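Side-chain contact in peptidase C51 domain-containing protein (Streptococcus mutans, PDB 3L9A), which is of unknown function but is probably phage-associated, this chain being the C-terminal domain of a longer protein that carries a CHAP (peptidase C51) domain: residues A[24-29]-A[41-46]. Numbering follows the deposited sequence.
Sequences VHYAKG and AFWVIA
Trp43 reaches from the strand 40-43 across to the chain around Tyr26 and Ala27, and nearly all the surface the two segments share is laid down along its indole. At the root of the side chain, CB packs against Tyr26 CE1 at 3.9 Å. Because CG stands anti to the backbone N (chi1 -177°), the ring system is carried on from there toward residues 25-27. Its atom CE3 then meets Tyr26 CD1, also at 3.9 Å, and lies near the plane of the phenol ring, at its edge. The two aromatic side chains run past each other in opposite directions, Tyr26 heading back along the indole toward the strand from which Trp43 starts. Such a course suits a tyrosine: the ring supplies an apolar flank while the hydroxyl hydrogen-bonds Glu83 O in the strand 81-83.

In the fold, this joins the small antiparallel pair 19-21 and 24-26 to the five-stranded mixed sheet, where 40-43 lies between 31-35 and 81-83. Leu32 of the neighbouring strand touches both aromatic rings.

Farther out, Trp43 CZ3 comes within 3.4 Å of His25 O, a contact between a ring carbon and a backbone carbonyl with no hydrogen bond in it. The far corner, CH2, approaches Ala27 N at 3.5 Å and Ala27 CB at 3.7 Å, and CZ2 touches the same methyl. A small residue fits here, since the indole reaches the backbone as well as the CB of Ala27. Ala27 O is tied in turn to Thr15 OG1. On the pyrrole side of the indole, NE1 donates a hydrogen bond to a glycerol probably left from crystallisation, and Lys85 adds a cation-pi contact to the partly exposed ring.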
loop_
_atom_site.group_PDB
_atom_site.type_symbol
_atom_site.label_atom_id
_atom_site.label_comp_id
_atom_site.label_asym_id
_atom_site.label_seq_id
_atom_site.Cartn_x
_atom_site.Cartn_y
_atom_site.Cartn_z
ATOM N N VAL A 24 -5.338 22.151 12.306
ATOM C CA VAL A 24 -4.961 21.353 13.470
ATOM C C VAL A 24 -3.812 22.029 14.221
ATOM O O VAL A 24 -2.797 22.369 13.622
ATOM C CB VAL A 24 -4.509 19.943 13.049
ATOM C CG1 VAL A 24 -4.129 19.132 14.276
ATOM C CG2 VAL A 24 -5.605 19.244 12.227
ATOM N N HIS A 25 -3.975 22.224 15.526
ATOM C CA HIS A 25 -2.890 22.715 16.362
ATOM C C HIS A 25 -1.878 21.623 16.657
ATOM O O HIS A 25 -2.241 20.532 17.107
ATOM C CB HIS A 25 -3.439 23.264 17.681
ATOM C CG HIS A 25 -2.395 23.497 18.723
ATOM N ND1 HIS A 25 -1.585 24.612 18.732
ATOM C CD2 HIS A 25 -2.017 22.746 19.785
ATOM C CE1 HIS A 25 -0.774 24.551 19.775
ATOM N NE2 HIS A 25 -1.007 23.425 20.423
ATOM N N TYR A 26 -0.607 21.949 16.439
ATOM C CA TYR A 26 0.498 21.073 16.828
ATOM C C TYR A 26 1.451 21.822 17.753
ATOM O O TYR A 26 1.894 22.929 17.419
ATOM C CB TYR A 26 1.270 20.574 15.601
ATOM C CG TYR A 26 0.431 19.747 14.653
ATOM C CD1 TYR A 26 -0.135 18.545 15.061
ATOM C CD2 TYR A 26 0.208 20.165 13.349
ATOM C CE1 TYR A 26 -0.906 17.777 14.197
ATOM C CE2 TYR A 26 -0.569 19.408 12.474
ATOM C CZ TYR A 26 -1.122 18.216 12.903
ATOM O OH TYR A 26 -1.881 17.467 12.030
ATOM N N ALA A 27 1.791 21.219 18.894
ATOM C CA ALA A 27 2.897 21.731 19.712
ATOM C C ALA A 27 4.218 21.601 18.963
ATOM O O ALA A 27 4.341 20.796 18.036
ATOM C CB ALA A 27 2.979 20.978 21.037
ATOM N N LYS A 28 5.214 22.376 19.378
ATOM C CA LYS A 28 6.580 22.124 18.943
ATOM C C LYS A 28 6.985 20.708 19.360
ATOM O O LYS A 28 6.678 20.277 20.467
ATOM C CB LYS A 28 7.524 23.150 19.573
ATOM C CG LYS A 28 8.984 22.963 19.193
ATOM C CD LYS A 28 9.874 24.089 19.724
ATOM C CE LYS A 28 11.339 23.792 19.437
ATOM N NZ LYS A 28 12.230 24.922 19.818
ATOM N N GLY A 29 7.663 19.982 18.474
ATOM C CA GLY A 29 8.120 18.638 18.805
ATOM C C GLY A 29 7.041 17.574 18.714
ATOM O O GLY A 29 7.244 16.452 19.173
ATOM N N ALA A 41 -2.534 11.727 8.337
ATOM C CA ALA A 41 -1.445 11.987 9.283
ATOM C C ALA A 41 -2.065 12.444 10.586
ATOM O O ALA A 41 -3.058 13.168 10.584
ATOM C CB ALA A 41 -0.499 13.057 8.758
ATOM N N PHE A 42 -1.484 12.041 11.707
ATOM C CA PHE A 42 -2.007 12.499 12.988
ATOM C C PHE A 42 -0.914 12.587 14.034
ATOM O O PHE A 42 0.150 11.989 13.900
ATOM C CB PHE A 42 -3.217 11.656 13.457
ATOM C CG PHE A 42 -2.878 10.316 14.055
ATOM C CD1 PHE A 42 -3.049 10.100 15.419
ATOM C CD2 PHE A 42 -2.479 9.249 13.252
ATOM C CE1 PHE A 42 -2.786 8.855 15.983
ATOM C CE2 PHE A 42 -2.201 7.997 13.812
ATOM C CZ PHE A 42 -2.363 7.797 15.178
ATOM N N TRP A 43 -1.188 13.375 15.070
ATOM C CA TRP A 43 -0.274 13.600 16.171
ATOM C C TRP A 43 -0.381 12.436 17.149
ATOM O O TRP A 43 -1.411 12.238 17.783
ATOM C CB TRP A 43 -0.648 14.925 16.819
ATOM C CG TRP A 43 0.222 15.402 17.946
ATOM C CD1 TRP A 43 1.381 14.830 18.424
ATOM C CD2 TRP A 43 0.006 16.585 18.722
ATOM N NE1 TRP A 43 1.884 15.593 19.463
ATOM C CE2 TRP A 43 1.056 16.671 19.663
ATOM C CE3 TRP A 43 -0.986 17.579 18.714
ATOM C CZ2 TRP A 43 1.137 17.715 20.592
ATOM C CZ3 TRP A 43 -0.908 18.606 19.636
ATOM C CH2 TRP A 43 0.144 18.666 20.561
ATOM N N VAL A 44 0.694 11.658 17.251
ATOM C CA VAL A 44 0.714 10.499 18.138
ATOM C C VAL A 44 1.212 10.872 19.522
ATOM O O VAL A 44 2.097 11.704 19.662
ATOM C CB VAL A 44 1.578 9.325 17.570
ATOM C CG1 VAL A 44 0.926 8.741 16.328
ATOM C CG2 VAL A 44 3.037 9.735 17.308
ATOM N N ILE A 45 0.652 10.238 20.542
ATOM C CA ILE A 45 1.245 10.315 21.874
ATOM C C ILE A 45 2.420 9.333 21.956
ATOM O O ILE A 45 2.554 8.428 21.113
ATOM C CB ILE A 45 0.215 10.066 23.008
ATOM C CG1 ILE A 45 -0.350 8.639 22.965
ATOM C CG2 ILE A 45 -0.888 11.127 22.975
ATOM C CD1 ILE A 45 -1.070 8.219 24.253
ATOM N N ALA A 46 3.263 9.487 22.972
ATOM C CA ALA A 46 4.472 8.662 23.054
ATOM C C ALA A 46 4.172 7.169 23.000
ATOM O O ALA A 46 4.869 6.413 22.310
ATOM C CB ALA A 46 5.288 9.004 24.304
#